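Local coordinates for protein acyl-CoA dehydrogenase (Thermus thermophilus, PDB 2Z1Q) that probably catalyses the FAD-dependent dehydrogenation of saturated acyl-CoA to 2,3-dehydroacyl-CoA, as an enzyme of the acyl-CoA dehydrogenase family, at residues R21-P25 and E26-E30; L88-V91 and I92-V95. One frame throughout, in Å; residues are numbered along the deposited sequence.

Contact 1. Residues R21-P25 and E26-E30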
ATOM      1  N   ARG B  21      -7.382   4.572  34.578  1.00 52.86           N
ATOM      2  CA  ARG B  21      -6.996   3.206  34.278  1.00 51.08           C
ATOM      3  C   ARG B  21      -7.369   2.860  32.845  1.00 49.03           C
ATOM      4  O   ARG B  21      -8.226   3.514  32.237  1.00 48.83           O
ATOM      5  CB  ARG B  21      -7.685   2.234  35.244  1.00 53.46           C
ATOM      6  CG  ARG B  21      -9.206   2.353  35.280  1.00 56.33           C
ATOM      7  CD  ARG B  21      -9.841   1.274  36.152  1.00 58.37           C
ATOM      8  NE  ARG B  21     -11.293   1.421  36.248  1.00 60.00           N
ATOM      9  CZ  ARG B  21     -11.910   2.422  36.868  1.00 59.90           C
ATOM     10  NH1 ARG B  21     -13.237   2.466  36.899  1.00 60.26           N
ATOM     11  NH2 ARG B  21     -11.207   3.379  37.458  1.00 59.72           N
ATOM     12  N   VAL B  22      -6.707   1.840  32.306  1.00 44.07           N
ATOM     13  CA  VAL B  22      -6.972   1.377  30.955  1.00 39.53           C
ATOM     14  C   VAL B  22      -6.978  -0.146  30.934  1.00 37.48           C
ATOM     15  O   VAL B  22      -6.149  -0.785  31.573  1.00 34.54           O
ATOM     16  CB  VAL B  22      -5.904   1.888  29.944  1.00 37.39           C
ATOM     17  CG1 VAL B  22      -5.978   3.396  29.820  1.00 34.88           C
ATOM     18  CG2 VAL B  22      -4.520   1.458  30.379  1.00 36.21           C
ATOM     19  N   TYR B  23      -7.923  -0.719  30.199  1.00 37.32           N
ATOM     20  CA  TYR B  23      -8.021  -2.167  30.075  1.00 37.94           C
ATOM     21  C   TYR B  23      -6.969  -2.592  29.055  1.00 37.71           C
ATOM     22  O   TYR B  23      -6.975  -2.121  27.920  1.00 38.88           O
ATOM     23  CB  TYR B  23      -9.437  -2.564  29.614  1.00 38.93           C
ATOM     24  CG  TYR B  23      -9.710  -4.060  29.620  1.00 39.15           C
ATOM     25  CD1 TYR B  23      -9.602  -4.816  28.452  1.00 38.76           C
ATOM     26  CD2 TYR B  23     -10.034  -4.725  30.807  1.00 38.39           C
ATOM     27  CE1 TYR B  23      -9.804  -6.205  28.468  1.00 39.80           C
ATOM     28  CE2 TYR B  23     -10.238  -6.106  30.834  1.00 39.13           C
ATOM     29  CZ  TYR B  23     -10.118  -6.842  29.664  1.00 40.22           C
ATOM     30  OH  TYR B  23     -10.285  -8.209  29.697  1.00 41.36           O
ATOM     31  N   THR B  24      -6.049  -3.456  29.467  1.00 38.07           N
ATOM     32  CA  THR B  24      -4.984  -3.927  28.579  1.00 37.89           C
ATOM     33  C   THR B  24      -5.135  -5.418  28.293  1.00 38.72           C
ATOM     34  O   THR B  24      -5.902  -6.113  28.957  1.00 37.36           O
ATOM     35  CB  THR B  24      -3.586  -3.732  29.199  1.00 37.85           C
ATOM     36  OG1 THR B  24      -3.460  -4.574  30.353  1.00 37.07           O
ATOM     37  CG2 THR B  24      -3.368  -2.280  29.593  1.00 36.18           C
ATOM     38  N   PRO B  25      -4.395  -5.924  27.295  1.00 39.52           N
ATOM     39  CA  PRO B  25      -4.445  -7.342  26.922  1.00 40.83           C
ATOM     40  C   PRO B  25      -4.049  -8.250  28.093  1.00 42.04           C
ATOM     41  O   PRO B  25      -4.625  -9.321  28.274  1.00 43.25           O
ATOM     42  CB  PRO B  25      -3.467  -7.427  25.750  1.00 40.76           C
ATOM     43  CG  PRO B  25      -3.575  -6.054  25.132  1.00 41.85           C
ATOM     44  CD  PRO B  25      -3.570  -5.158  26.343  1.00 40.45           C
ATOM     45  N   GLU B  26      -3.075  -7.826  28.895  1.00 41.95           N
ATOM     46  CA  GLU B  26      -2.664  -8.635  30.037  1.00 42.57           C
ATOM     47  C   GLU B  26      -3.693  -8.575  31.168  1.00 42.49           C
ATOM     48  O   GLU B  26      -3.487  -9.151  32.236  1.00 42.91           O
ATOM     49  CB  GLU B  26      -1.274  -8.216  30.545  1.00 41.58           C
ATOM     50  CG  GLU B  26      -0.942  -6.751  30.372  1.00 44.09           C
ATOM     51  CD  GLU B  26      -0.591  -6.367  28.939  1.00 43.62           C
ATOM     52  OE1 GLU B  26      -0.776  -5.182  28.603  1.00 43.35           O
ATOM     53  OE2 GLU B  26      -0.122  -7.231  28.155  1.00 42.50           O
ATOM     54  N   ASP B  27      -4.807  -7.885  30.930  1.00 41.65           N
ATOM     55  CA  ASP B  27      -5.872  -7.803  31.930  1.00 40.67           C
ATOM     56  C   ASP B  27      -6.982  -8.792  31.575  1.00 40.62           C
ATOM     57  O   ASP B  27      -8.053  -8.768  32.175  1.00 39.55           O
ATOM     58  CB  ASP B  27      -6.474  -6.401  31.985  1.00 40.45           C
ATOM     59  CG  ASP B  27      -5.596  -5.410  32.708  1.00 41.13           C
ATOM     60  OD1 ASP B  27      -5.588  -4.235  32.295  1.00 40.05           O
ATOM     61  OD2 ASP B  27      -4.929  -5.793  33.694  1.00 42.15           O
ATOM     62  N   PHE B  28      -6.723  -9.645  30.589  1.00 40.08           N
ATOM     63  CA  PHE B  28      -7.699 -10.642  30.147  1.00 40.59           C
ATOM     64  C   PHE B  28      -7.923 -11.679  31.247  1.00 40.87           C
ATOM     65  O   PHE B  28      -6.976 -12.329  31.682  1.00 39.31           O
ATOM     66  CB  PHE B  28      -7.194 -11.352  28.874  1.00 39.72           C
ATOM     67  CG  PHE B  28      -7.252 -10.503  27.615  1.00 38.47           C
ATOM     68  CD1 PHE B  28      -6.523 -10.867  26.483  1.00 37.52           C
ATOM     69  CD2 PHE B  28      -8.048  -9.359  27.551  1.00 37.29           C
ATOM     70  CE1 PHE B  28      -6.586 -10.101  25.306  1.00 37.15           C
ATOM     71  CE2 PHE B  28      -8.117  -8.592  26.385  1.00 36.95           C
ATOM     72  CZ  PHE B  28      -7.384  -8.964  25.261  1.00 35.94           C
ATOM     73  N   ASP B  29      -9.160 -11.839  31.708  1.00 43.42           N
ATOM     74  CA  ASP B  29      -9.412 -12.842  32.740  1.00 46.20           C
ATOM     75  C   ASP B  29      -9.417 -14.198  32.042  1.00 47.45           C
ATOM     76  O   ASP B  29      -9.619 -14.274  30.829  1.00 48.71           O
ATOM     77  CB  ASP B  29     -10.743 -12.592  33.456  1.00 47.57           C
ATOM     78  CG  ASP B  29     -11.943 -12.959  32.613  1.00 50.12           C
ATOM     79  OD1 ASP B  29     -12.084 -14.152  32.281  1.00 53.05           O
ATOM     80  OD2 ASP B  29     -12.744 -12.057  32.293  1.00 50.72           O
ATOM     81  N   GLU B  30      -9.181 -15.260  32.802  1.00 47.98           N
ATOM     82  CA  GLU B  30      -9.124 -16.612  32.257  1.00 48.55           C
ATOM     83  C   GLU B  30     -10.205 -16.992  31.254  1.00 47.24           C
ATOM     84  O   GLU B  30      -9.962 -17.775  30.336  1.00 45.29           O
ATOM     85  CB  GLU B  30      -9.094 -17.622  33.408  1.00 51.02           C
ATOM     86  CG  GLU B  30      -7.717 -18.190  33.624  1.00 53.72           C
ATOM     87  CD  GLU B  30      -7.286 -19.062  32.459  1.00 56.68           C
ATOM     88  OE1 GLU B  30      -6.088 -19.041  32.099  1.00 56.46           O
ATOM     89  OE2 GLU B  30      -8.153 -19.777  31.906  1.00 57.80           O
TER
HETATM   90  O   HOH W   1     -11.997  -9.607  31.088  1.00 42.84           O
HETATM   91  O   HOH W   2      -0.611  -3.759  31.068  1.00 31.78           O
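This is a local contact in a short 3-10 turn of the loop that leads into helix 30-54, the first helix of this acyl-CoA dehydrogenase chain. Two successive i to i+3 backbone bonds wind the turn, Asp27 N to Thr24 O (2.9 Å) and Phe28 N to Pro25 O (3.1 Å). Asp27 closes it from its side chain: with CG beside the backbone N and anti to the carbonyl carbon (chi1 -76°), the carboxylate folds back, and OD1 accepts Thr24 N at 3.0 Å. This bond is fairly straight (162°) and reaches OD1 on the anti side, somewhat out of the carboxylate plane. The carboxylate thus reaches back three residues to take the N-H of Thr24, on top of the backbone bond between the same two residues. Thr24 OG1 lies near the same oxygen, in at most a weak bond, and shares a water with Glu26 OE1. Both acids form salt bridges to helix 476-502, Asp27 OD2 with Arg501 and Glu26 OE1 with Arg498, so the turn is probably pinned to that helix by charge as well as by packing. The aromatic groups pack beside the turn. Pro25 CA sits over the centre of the Phe28 ring in a CH-pi contact, 3.8 Å from the centroid, while the Asp27 CB lies over a face of Tyr23, offset toward its rim. The two rings meet rim to rim, their planes 43° apart, with Tyr23 CE1 in the plane of the Phe28 ring at its edge and 3.6 Å from Phe28 CE2. Asp29, the N-cap of helix 30-54, accepts Ser31 N at OD1; its OD2 accepts a hydrogen bond from a water at 2.8 Å, and that water stands 2.6 Å from Tyr23 OH.

Contact 2. Residues L88-V91 and I92-V95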
ATOM      1  N   LEU B  88     -21.974 -12.592  26.478  1.00 40.69           N
ATOM      2  CA  LEU B  88     -20.719 -12.308  27.148  1.00 40.29           C
ATOM      3  C   LEU B  88     -20.205 -10.898  26.890  1.00 39.26           C
ATOM      4  O   LEU B  88     -20.655 -10.216  25.972  1.00 40.58           O
ATOM      5  CB  LEU B  88     -19.675 -13.335  26.709  1.00 39.37           C
ATOM      6  CG  LEU B  88     -19.923 -14.783  27.142  1.00 41.03           C
ATOM      7  CD1 LEU B  88     -19.006 -15.733  26.372  1.00 39.21           C
ATOM      8  CD2 LEU B  88     -19.692 -14.893  28.648  1.00 41.17           C
ATOM      9  N   PRO B  89     -19.268 -10.432  27.729  1.00 39.95           N
ATOM     10  CA  PRO B  89     -18.689  -9.089  27.581  1.00 39.32           C
ATOM     11  C   PRO B  89     -18.071  -8.861  26.195  1.00 38.64           C
ATOM     12  O   PRO B  89     -17.432  -9.756  25.630  1.00 37.34           O
ATOM     13  CB  PRO B  89     -17.647  -9.040  28.691  1.00 39.84           C
ATOM     14  CG  PRO B  89     -18.274  -9.884  29.768  1.00 41.20           C
ATOM     15  CD  PRO B  89     -18.846 -11.060  28.996  1.00 40.22           C
ATOM     16  N   LYS B  90     -18.261  -7.658  25.658  1.00 37.19           N
ATOM     17  CA  LYS B  90     -17.743  -7.316  24.342  1.00 36.08           C
ATOM     18  C   LYS B  90     -16.272  -7.676  24.166  1.00 34.32           C
ATOM     19  O   LYS B  90     -15.821  -7.959  23.054  1.00 32.61           O
ATOM     20  CB  LYS B  90     -17.993  -5.834  24.069  1.00 36.76           C
ATOM     21  CG  LYS B  90     -19.468  -5.488  24.180  1.00 38.69           C
ATOM     22  CD  LYS B  90     -20.311  -6.478  23.360  1.00 41.22           C
ATOM     23  CE  LYS B  90     -21.786  -6.410  23.719  1.00 42.81           C
ATOM     24  NZ  LYS B  90     -22.566  -7.528  23.096  1.00 44.32           N
ATOM     25  N   VAL B  91     -15.525  -7.696  25.264  1.00 33.22           N
ATOM     26  CA  VAL B  91     -14.119  -8.046  25.163  1.00 32.76           C
ATOM     27  C   VAL B  91     -13.931  -9.425  24.529  1.00 32.67           C
ATOM     28  O   VAL B  91     -13.034  -9.612  23.713  1.00 32.38           O
ATOM     29  CB  VAL B  91     -13.420  -8.034  26.537  1.00 33.22           C
ATOM     30  CG1 VAL B  91     -14.117  -8.982  27.509  1.00 33.62           C
ATOM     31  CG2 VAL B  91     -11.968  -8.427  26.357  1.00 30.34           C
ATOM     32  N   ILE B  92     -14.782 -10.380  24.904  1.00 33.94           N
ATOM     33  CA  ILE B  92     -14.713 -11.751  24.379  1.00 34.80           C
ATOM     34  C   ILE B  92     -14.959 -11.818  22.863  1.00 35.11           C
ATOM     35  O   ILE B  92     -14.170 -12.413  22.126  1.00 35.73           O
ATOM     36  CB  ILE B  92     -15.733 -12.671  25.102  1.00 36.78           C
ATOM     37  CG1 ILE B  92     -15.356 -12.811  26.580  1.00 37.81           C
ATOM     38  CG2 ILE B  92     -15.775 -14.037  24.442  1.00 35.71           C
ATOM     39  CD1 ILE B  92     -16.290 -13.715  27.358  1.00 40.10           C
ATOM     40  N   SER B  93     -16.049 -11.214  22.398  1.00 34.29           N
ATOM     41  CA  SER B  93     -16.324 -11.226  20.965  1.00 34.95           C
ATOM     42  C   SER B  93     -15.223 -10.475  20.212  1.00 33.40           C
ATOM     43  O   SER B  93     -14.960 -10.750  19.039  1.00 32.00           O
ATOM     44  CB  SER B  93     -17.695 -10.601  20.675  1.00 35.78           C
ATOM     45  OG  SER B  93     -17.849  -9.360  21.334  1.00 37.85           O
ATOM     46  N   THR B  94     -14.563  -9.542  20.895  1.00 32.84           N
ATOM     47  CA  THR B  94     -13.491  -8.773  20.273  1.00 31.30           C
ATOM     48  C   THR B  94     -12.215  -9.593  20.113  1.00 30.89           C
ATOM     49  O   THR B  94     -11.557  -9.517  19.069  1.00 30.02           O
ATOM     50  CB  THR B  94     -13.177  -7.485  21.069  1.00 29.91           C
ATOM     51  OG1 THR B  94     -14.347  -6.661  21.126  1.00 29.43           O
ATOM     52  CG2 THR B  94     -12.060  -6.708  20.396  1.00 28.48           C
ATOM     53  N   VAL B  95     -11.862 -10.378  21.130  1.00 30.50           N
ATOM     54  CA  VAL B  95     -10.658 -11.199  21.042  1.00 31.18           C
ATOM     55  C   VAL B  95     -10.882 -12.308  19.999  1.00 31.48           C
ATOM     56  O   VAL B  95      -9.950 -12.722  19.313  1.00 31.10           O
ATOM     57  CB  VAL B  95     -10.271 -11.833  22.418  1.00 32.51           C
ATOM     58  CG1 VAL B  95     -10.150 -10.741  23.485  1.00 35.22           C
ATOM     59  CG2 VAL B  95     -11.293 -12.876  22.834  1.00 35.37           C
TER
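Ile92 holds CG1 beside its backbone N and anti to its carbonyl carbon (chi1 -65°), and a fully extended chi2 then carries CD1 back along the chain to Leu88. Thr94 has OG1 in the corresponding place (chi1 -60°), where it faces the carbonyl of Lys90 one turn earlier. The contact is the first turn of helix 90-99, in the N-terminal domain. CD1 of Ile92 lies against Leu88 CB at 3.5 Å, a tight carbon pair, and meets Leu88 CD1 at the same distance; the two side chains slant across each other, and Pro89 CD stands alongside. The residues ahead of the helix are thereby folded against its first turn, which the Ile92 N to Pro89 O bond (2.8 Å) begins. Replacing Ile92 by an alanine would probably leave Leu88 without its apolar partner here and open a gap beside Ile35 of helix 30-54, which packs on both residues. Val91 CG2 meets Val95 CG1, one turn later, at 4.1 Å, on a strip that faces Tyr23 and Phe28. Lys90 O is gripped twice by Thr94: the backbone N approaches nearly along the carbonyl direction, at a C=O...donor angle of 160° and 3.0 Å, while OG1 comes in above the carbonyl plane at 2.8 Å. Ser93 OG is also 3.0 Å from Lys90 O, but its proton has a second acceptor within reach, Asp78 OD2, which forms a salt bridge with Lys90 NZ too. Asp328 receives Val91 N at the start of the helix, where a carboxylate probably suits the positive end of the helix dipole. The buried hydroxyl of Thr94 thus finds its acceptor inside its own helix, whereas the Lys90 ammonium and the N-H of Val91 are met by aspartates from elsewhere in the chain.

How the contacts relate
Contact 1 comes first in the chain, and contact 2 follows after helices 30-54 and 62-71; their centres are about 12 Å apart. They meet directly by packing: Phe28 CZ lies 3.7 Å from Val95 CG1, and Val91 CG2 is 3.7 Å from Tyr23 OH and 3.9 Å from Phe28 CE2. The aromatic pair of 21-30 therefore covers the valine side of helix 90-99. Tyr321 of helix 300-331 joins both, meeting Phe28 edge to face and touching Thr94 and Val95. Neither contact lies at the FAD site, though helix 300-331, which carries Tyr321, also carries the pocket residue Ile302.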